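Local coordinates for protein putative peptidase (Parabacteroides merdae, PDB 4L8K) that is a putative serine peptidase of family S41 that probably hydrolyses peptide bonds, its biological substrate being unknown, at residues Phe91-Glu94 with Ile95-Asn98; Ser255-Pro258 with Asn259-Val263. All coordinates share one frame; numbering follows the deposited sequence.

Contact 1 of 2, residues Phe91-Glu94 with Ile95-Asn98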
ATOM      1  N   PHE A  91      -4.312  12.923   5.475  1.00 15.72           N
ATOM      2  CA  PHE A  91      -3.298  13.617   4.666  1.00 16.73           C
ATOM      3  C   PHE A  91      -3.983  14.749   3.916  1.00 24.93           C
ATOM      4  O   PHE A  91      -5.061  14.538   3.365  1.00 25.57           O
ATOM      5  CB  PHE A  91      -2.591  12.655   3.662  1.00 17.72           C
ATOM      6  CG  PHE A  91      -1.516  13.319   2.833  1.00 18.62           C
ATOM      7  CD1 PHE A  91      -0.225  13.479   3.334  1.00 22.75           C
ATOM      8  CD2 PHE A  91      -1.805  13.828   1.573  1.00 22.43           C
ATOM      9  CE1 PHE A  91       0.761  14.137   2.590  1.00 22.91           C
ATOM     10  CE2 PHE A  91      -0.822  14.490   0.823  1.00 25.80           C
ATOM     11  CZ  PHE A  91       0.453  14.634   1.337  1.00 24.06           C
ATOM     12  N   TYR A  92      -3.371  15.940   3.909  1.00 21.58           N
ATOM     13  CA  TYR A  92      -3.861  17.117   3.193  1.00 21.55           C
ATOM     14  C   TYR A  92      -2.654  17.840   2.698  1.00 27.58           C
ATOM     15  O   TYR A  92      -1.794  18.236   3.504  1.00 28.76           O
ATOM     16  CB  TYR A  92      -4.744  18.033   4.085  1.00 22.18           C
ATOM     17  CG  TYR A  92      -5.940  17.316   4.679  1.00 22.43           C
ATOM     18  CD1 TYR A  92      -7.114  17.151   3.946  1.00 23.61           C
ATOM     19  CD2 TYR A  92      -5.878  16.747   5.952  1.00 21.86           C
ATOM     20  CE1 TYR A  92      -8.211  16.471   4.482  1.00 24.53           C
ATOM     21  CE2 TYR A  92      -6.958  16.054   6.486  1.00 22.10           C
ATOM     22  CZ  TYR A  92      -8.125  15.931   5.756  1.00 28.95           C
ATOM     23  OH  TYR A  92      -9.188  15.260   6.297  1.00 32.00           O
ATOM     24  N   LYS A  93      -2.547  17.974   1.379  1.00 22.89           N
ATOM     25  CA  LYS A  93      -1.437  18.652   0.706  1.00 22.53           C
ATOM     26  C   LYS A  93      -1.284  20.100   1.238  1.00 26.64           C
ATOM     27  O   LYS A  93      -0.165  20.540   1.501  1.00 26.59           O
ATOM     28  CB  LYS A  93      -1.691  18.621  -0.823  1.00 24.93           C
ATOM     29  CG  LYS A  93      -0.773  19.479  -1.696  1.00 34.37           C
ATOM     30  CD  LYS A  93       0.589  18.829  -1.983  1.00 34.11           C
ATOM     31  CE  LYS A  93       1.422  19.576  -3.016  1.00 36.62           C
ATOM     32  NZ  LYS A  93       1.625  21.029  -2.692  1.00 39.02           N
ATOM     33  N   GLU A  94      -2.409  20.806   1.441  1.00 22.58           N
ATOM     34  CA  GLU A  94      -2.435  22.199   1.919  1.00 22.64           C
ATOM     35  C   GLU A  94      -1.813  22.309   3.323  1.00 27.08           C
ATOM     36  O   GLU A  94      -1.109  23.281   3.598  1.00 28.81           O
ATOM     37  CB  GLU A  94      -3.875  22.770   1.907  1.00 24.28           C
ATOM     38  CG  GLU A  94      -4.518  22.787   0.526  1.00 39.57           C
ATOM     39  CD  GLU A  94      -5.073  21.492  -0.064  1.00 63.45           C
ATOM     40  OE1 GLU A  94      -5.146  20.457   0.649  1.00 38.88           O
ATOM     41  OE2 GLU A  94      -5.445  21.529  -1.261  1.00 55.63           O
ATOM     42  N   ILE A  95      -2.040  21.305   4.197  1.00 21.16           N
ATOM     43  CA  ILE A  95      -1.441  21.292   5.539  1.00 19.20           C
ATOM     44  C   ILE A  95       0.058  20.902   5.414  1.00 22.54           C
ATOM     45  O   ILE A  95       0.905  21.492   6.076  1.00 22.94           O
ATOM     46  CB  ILE A  95      -2.227  20.369   6.510  1.00 21.23           C
ATOM     47  CG1 ILE A  95      -3.667  20.878   6.797  1.00 19.75           C
ATOM     48  CG2 ILE A  95      -1.454  20.102   7.817  1.00 21.62           C
ATOM     49  CD1 ILE A  95      -3.941  22.164   7.570  1.00 29.37           C
ATOM     50  N   GLN A  96       0.376  19.943   4.533  1.00 19.59           N
ATOM     51  CA  GLN A  96       1.746  19.529   4.267  1.00 18.91           C
ATOM     52  C   GLN A  96       2.606  20.732   3.752  1.00 24.81           C
ATOM     53  O   GLN A  96       3.782  20.846   4.126  1.00 22.42           O
ATOM     54  CB  GLN A  96       1.774  18.368   3.281  1.00 18.99           C
ATOM     55  CG  GLN A  96       3.173  17.779   3.119  1.00 22.63           C
ATOM     56  CD  GLN A  96       3.286  16.899   1.910  1.00 33.45           C
ATOM     57  OE1 GLN A  96       2.840  17.232   0.805  1.00 21.62           O
ATOM     58  NE2 GLN A  96       3.902  15.749   2.109  1.00 24.18           N
ATOM     59  N   ASP A  97       1.992  21.644   2.945  1.00 24.03           N
ATOM     60  CA  ASP A  97       2.623  22.882   2.438  1.00 24.46           C
ATOM     61  C   ASP A  97       3.184  23.735   3.580  1.00 29.33           C
ATOM     62  O   ASP A  97       4.174  24.428   3.373  1.00 30.30           O
ATOM     63  CB  ASP A  97       1.639  23.736   1.608  1.00 25.66           C
ATOM     64  CG  ASP A  97       1.221  23.136   0.271  1.00 31.96           C
ATOM     65  OD1 ASP A  97       1.971  22.303  -0.269  1.00 33.07           O
ATOM     66  OD2 ASP A  97       0.132  23.496  -0.230  1.00 37.45           O
ATOM     67  N   ASN A  98       2.588  23.663   4.789  1.00 24.82           N
ATOM     68  CA  ASN A  98       3.075  24.416   5.946  1.00 25.11           C
ATOM     69  C   ASN A  98       4.412  23.882   6.478  1.00 29.77           C
ATOM     70  O   ASN A  98       5.127  24.608   7.163  1.00 33.42           O
ATOM     71  CB  ASN A  98       2.035  24.424   7.057  1.00 26.81           C
ATOM     72  CG  ASN A  98       0.785  25.158   6.680  1.00 34.50           C
ATOM     73  OD1 ASN A  98       0.786  25.981   5.771  1.00 30.70           O
ATOM     74  ND2 ASN A  98      -0.312  24.868   7.365  1.00 24.31           N
TER
HETATM   75  O   HOH W   1      -0.593  22.770  -2.620  1.00 46.38           O
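K93 and D97 form a salt bridge one turn apart at the start of helix 93-100. NZ lies 2.8 Å from OD1 and meets its syn lone pair, on the side of the other carboxylate oxygen. The lysine chain first leaves with CG anti to the backbone N (chi1 170°), then folds at chi2 (81°) and again at its last torsion, which brings the ammonium back alongside the aspartate. A water closes the pair into a ring: it accepts from K93 NZ at 2.8 Å and donates to D97 OD2 at 2.6 Å, so both carboxylate oxygens are engaged. Among the backbone bonds, N-cap residue Y92 offers its O to Q96 N at 2.9 Å and, weakly, to I95 N, while D97 N reaches K93 O at 2.8 Å. Apolar and aromatic packing lies on other sides of the turn. Y92 CB touches I95 CG1 at 4.1 Å. The amide of Q96 stands at the edge of the F91 ring, planes 88° apart, with NE2 3.6 Å from CE1. That NE2 is hydrogen-bonded to Y122 OH, a bond that probably helps set the amide's rotation. Beyond the turn, the F91 ring meets that of Y124 at a small angle and I95 rests on D300, joining the residues that lead into the helix to strand 120-125, inside the mixed sheet, and the helix itself to the loop before helix 301-311.

Contact 2 of 2, residues Ser255-Pro258 with Asn259-Val263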
ATOM      1  N   SER A 255      -7.440 -10.413 -16.451  1.00 26.80           N
ATOM      2  CA  SER A 255      -7.960 -11.305 -17.481  1.00 27.11           C
ATOM      3  C   SER A 255      -9.060 -10.592 -18.245  1.00 32.67           C
ATOM      4  O   SER A 255      -9.783  -9.773 -17.675  1.00 30.62           O
ATOM      5  CB  SER A 255      -8.499 -12.589 -16.859  1.00 31.26           C
ATOM      6  OG  SER A 255      -8.814 -13.532 -17.870  1.00 45.67           O
ATOM      7  N   GLU A 256      -9.186 -10.902 -19.528  1.00 32.03           N
ATOM      8  CA  GLU A 256     -10.238 -10.336 -20.363  1.00 33.20           C
ATOM      9  C   GLU A 256     -11.482 -11.229 -20.359  1.00 36.68           C
ATOM     10  O   GLU A 256     -11.373 -12.451 -20.238  1.00 36.91           O
ATOM     11  CB  GLU A 256      -9.732 -10.167 -21.800  1.00 35.82           C
ATOM     12  CG  GLU A 256      -9.734  -8.733 -22.280  1.00 51.66           C
ATOM     13  CD  GLU A 256      -9.252  -8.571 -23.704  1.00 78.20           C
ATOM     14  OE1 GLU A 256      -9.905  -9.122 -24.622  1.00 62.78           O
ATOM     15  OE2 GLU A 256      -8.226  -7.881 -23.904  1.00 78.42           O
ATOM     16  N   LEU A 257     -12.656 -10.617 -20.497  1.00 31.79           N
ATOM     17  CA  LEU A 257     -13.919 -11.330 -20.626  1.00 31.69           C
ATOM     18  C   LEU A 257     -14.212 -11.567 -22.121  1.00 35.29           C
ATOM     19  O   LEU A 257     -13.645 -10.843 -22.953  1.00 33.39           O
ATOM     20  CB  LEU A 257     -15.077 -10.517 -19.990  1.00 30.97           C
ATOM     21  CG  LEU A 257     -15.059 -10.214 -18.487  1.00 34.29           C
ATOM     22  CD1 LEU A 257     -16.439  -9.734 -18.034  1.00 32.39           C
ATOM     23  CD2 LEU A 257     -14.662 -11.436 -17.673  1.00 36.85           C
ATOM     24  N   PRO A 258     -15.147 -12.480 -22.503  1.00 32.86           N
ATOM     25  CA  PRO A 258     -15.473 -12.634 -23.932  1.00 34.71           C
ATOM     26  C   PRO A 258     -15.871 -11.320 -24.625  1.00 39.02           C
ATOM     27  O   PRO A 258     -15.608 -11.188 -25.814  1.00 40.66           O
ATOM     28  CB  PRO A 258     -16.661 -13.614 -23.919  1.00 37.48           C
ATOM     29  CG  PRO A 258     -16.436 -14.438 -22.693  1.00 40.80           C
ATOM     30  CD  PRO A 258     -15.901 -13.452 -21.680  1.00 34.70           C
ATOM     31  N   ASN A 259     -16.479 -10.350 -23.899  1.00 34.17           N
ATOM     32  CA  ASN A 259     -16.922  -9.050 -24.466  1.00 32.42           C
ATOM     33  C   ASN A 259     -15.796  -7.976 -24.499  1.00 34.41           C
ATOM     34  O   ASN A 259     -16.053  -6.821 -24.849  1.00 33.83           O
ATOM     35  CB  ASN A 259     -18.156  -8.502 -23.703  1.00 28.56           C
ATOM     36  CG  ASN A 259     -17.918  -8.150 -22.240  1.00 38.32           C
ATOM     37  OD1 ASN A 259     -16.792  -8.156 -21.731  1.00 33.04           O
ATOM     38  ND2 ASN A 259     -18.992  -7.915 -21.505  1.00 27.02           N
ATOM     39  N   GLY A 260     -14.585  -8.345 -24.105  1.00 30.31           N
ATOM     40  CA  GLY A 260     -13.462  -7.421 -24.155  1.00 29.03           C
ATOM     41  C   GLY A 260     -13.222  -6.629 -22.896  1.00 32.08           C
ATOM     42  O   GLY A 260     -12.209  -5.937 -22.803  1.00 32.53           O
ATOM     43  N   TRP A 261     -14.137  -6.713 -21.911  1.00 27.70           N
ATOM     44  CA  TRP A 261     -13.922  -6.050 -20.626  1.00 26.13           C
ATOM     45  C   TRP A 261     -12.831  -6.790 -19.889  1.00 30.06           C
ATOM     46  O   TRP A 261     -12.541  -7.942 -20.223  1.00 30.13           O
ATOM     47  CB  TRP A 261     -15.192  -6.020 -19.750  1.00 24.16           C
ATOM     48  CG  TRP A 261     -16.408  -5.371 -20.334  1.00 24.65           C
ATOM     49  CD1 TRP A 261     -16.478  -4.590 -21.451  1.00 27.55           C
ATOM     50  CD2 TRP A 261     -17.744  -5.467 -19.826  1.00 24.37           C
ATOM     51  NE1 TRP A 261     -17.778  -4.205 -21.678  1.00 27.13           N
ATOM     52  CE2 TRP A 261     -18.580  -4.734 -20.697  1.00 28.32           C
ATOM     53  CE3 TRP A 261     -18.330  -6.147 -18.745  1.00 25.62           C
ATOM     54  CZ2 TRP A 261     -19.968  -4.620 -20.493  1.00 27.62           C
ATOM     55  CZ3 TRP A 261     -19.702  -6.044 -18.554  1.00 27.01           C
ATOM     56  CH2 TRP A 261     -20.506  -5.300 -19.430  1.00 27.62           C
ATOM     57  N   SER A 262     -12.250  -6.175 -18.878  1.00 25.67           N
ATOM     58  CA  SER A 262     -11.257  -6.905 -18.133  1.00 26.24           C
ATOM     59  C   SER A 262     -11.566  -6.839 -16.633  1.00 28.32           C
ATOM     60  O   SER A 262     -12.250  -5.933 -16.178  1.00 27.55           O
ATOM     61  CB  SER A 262      -9.847  -6.420 -18.468  1.00 30.14           C
ATOM     62  OG  SER A 262      -9.567  -5.181 -17.846  1.00 46.94           O
ATOM     63  N   VAL A 263     -11.157  -7.874 -15.903  1.00 25.12           N
ATOM     64  CA  VAL A 263     -11.280  -7.963 -14.449  1.00 24.50           C
ATOM     65  C   VAL A 263      -9.862  -8.001 -13.873  1.00 29.22           C
ATOM     66  O   VAL A 263      -8.999  -8.680 -14.417  1.00 29.05           O
ATOM     67  CB  VAL A 263     -12.143  -9.156 -13.965  1.00 28.46           C
ATOM     68  CG1 VAL A 263     -11.605 -10.509 -14.463  1.00 28.28           C
ATOM     69  CG2 VAL A 263     -12.307  -9.140 -12.446  1.00 27.68           C
TER
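N259 bears on two neighbours at once: its OD1 lies 3.4 Å from L257 CB, while its ND2 sits 3.1 Å above the plane of the W261 indole, over its centre. With CG between the backbone N and the carbonyl carbon (chi1 64°), the amide is turned back over the chain that follows, and OD1 also accepts W261 N at 3.0 Å, an Asx turn in which the donor stands out of the amide plane. The side chains of L257 and N259 extend alongside one another, and L257 CD1 approaches W261 CE3 obliquely at 4.1 Å. Beneath this group L257-G260 is a type I turn, closed by G260 N to L257 O at 2.9 Å. L257 N gives a shorter bond to W261 O, 2.7 Å. The positive phi of G260 (92°) completes a type I turn with G1 beta bulge; a CB there would collide with the carbonyl O of N259, so glycine is called for. Further down the hairpin, S255 and V263 form the hydrogen-bonded antiparallel pair, V263 N reaching S255 O at 2.9 Å; E256 faces S262 in the non-hydrogen-bonded pair. Outside the hairpin, N11 OD1 accepts N259 N, and F54 meets the W261 ring edge-to-face, so helices 8-22 and 50-61 both hold the turn. Cut back to alanine, position N259 would lose OD1 and ND2, which would probably leave W261 N without its side-chain acceptor and uncover that face of the indole. The turn thus meets several of its polar needs internally, G260 N serving L257 O, L257 N serving W261 O and N259 OD1 serving W261 N, while ND2 over the indole is consistent with a weak N-H...pi contribution.

Overall arrangement
Contact 1 comes first along the chain and contact 2 well after it; their centres are 40 Å apart and their nearest atoms about 28 Å, so they do not touch. They share no helix or sheet. Residues 91-98 open helix 93-100 beside the seven-stranded mixed sheet that carries much of the S41 family region. Residues 255-263 form the tip of the hairpin of strands 252-256 and 262-266, in the three-stranded antiparallel sheet completed by strand 70-72. Although this hairpin belongs to the S41 peptidase region of the chain, it packs on the N-terminal helices 8-22 and 50-61, so the chain returns from the mixed-sheet body to bind its distant N-terminal part.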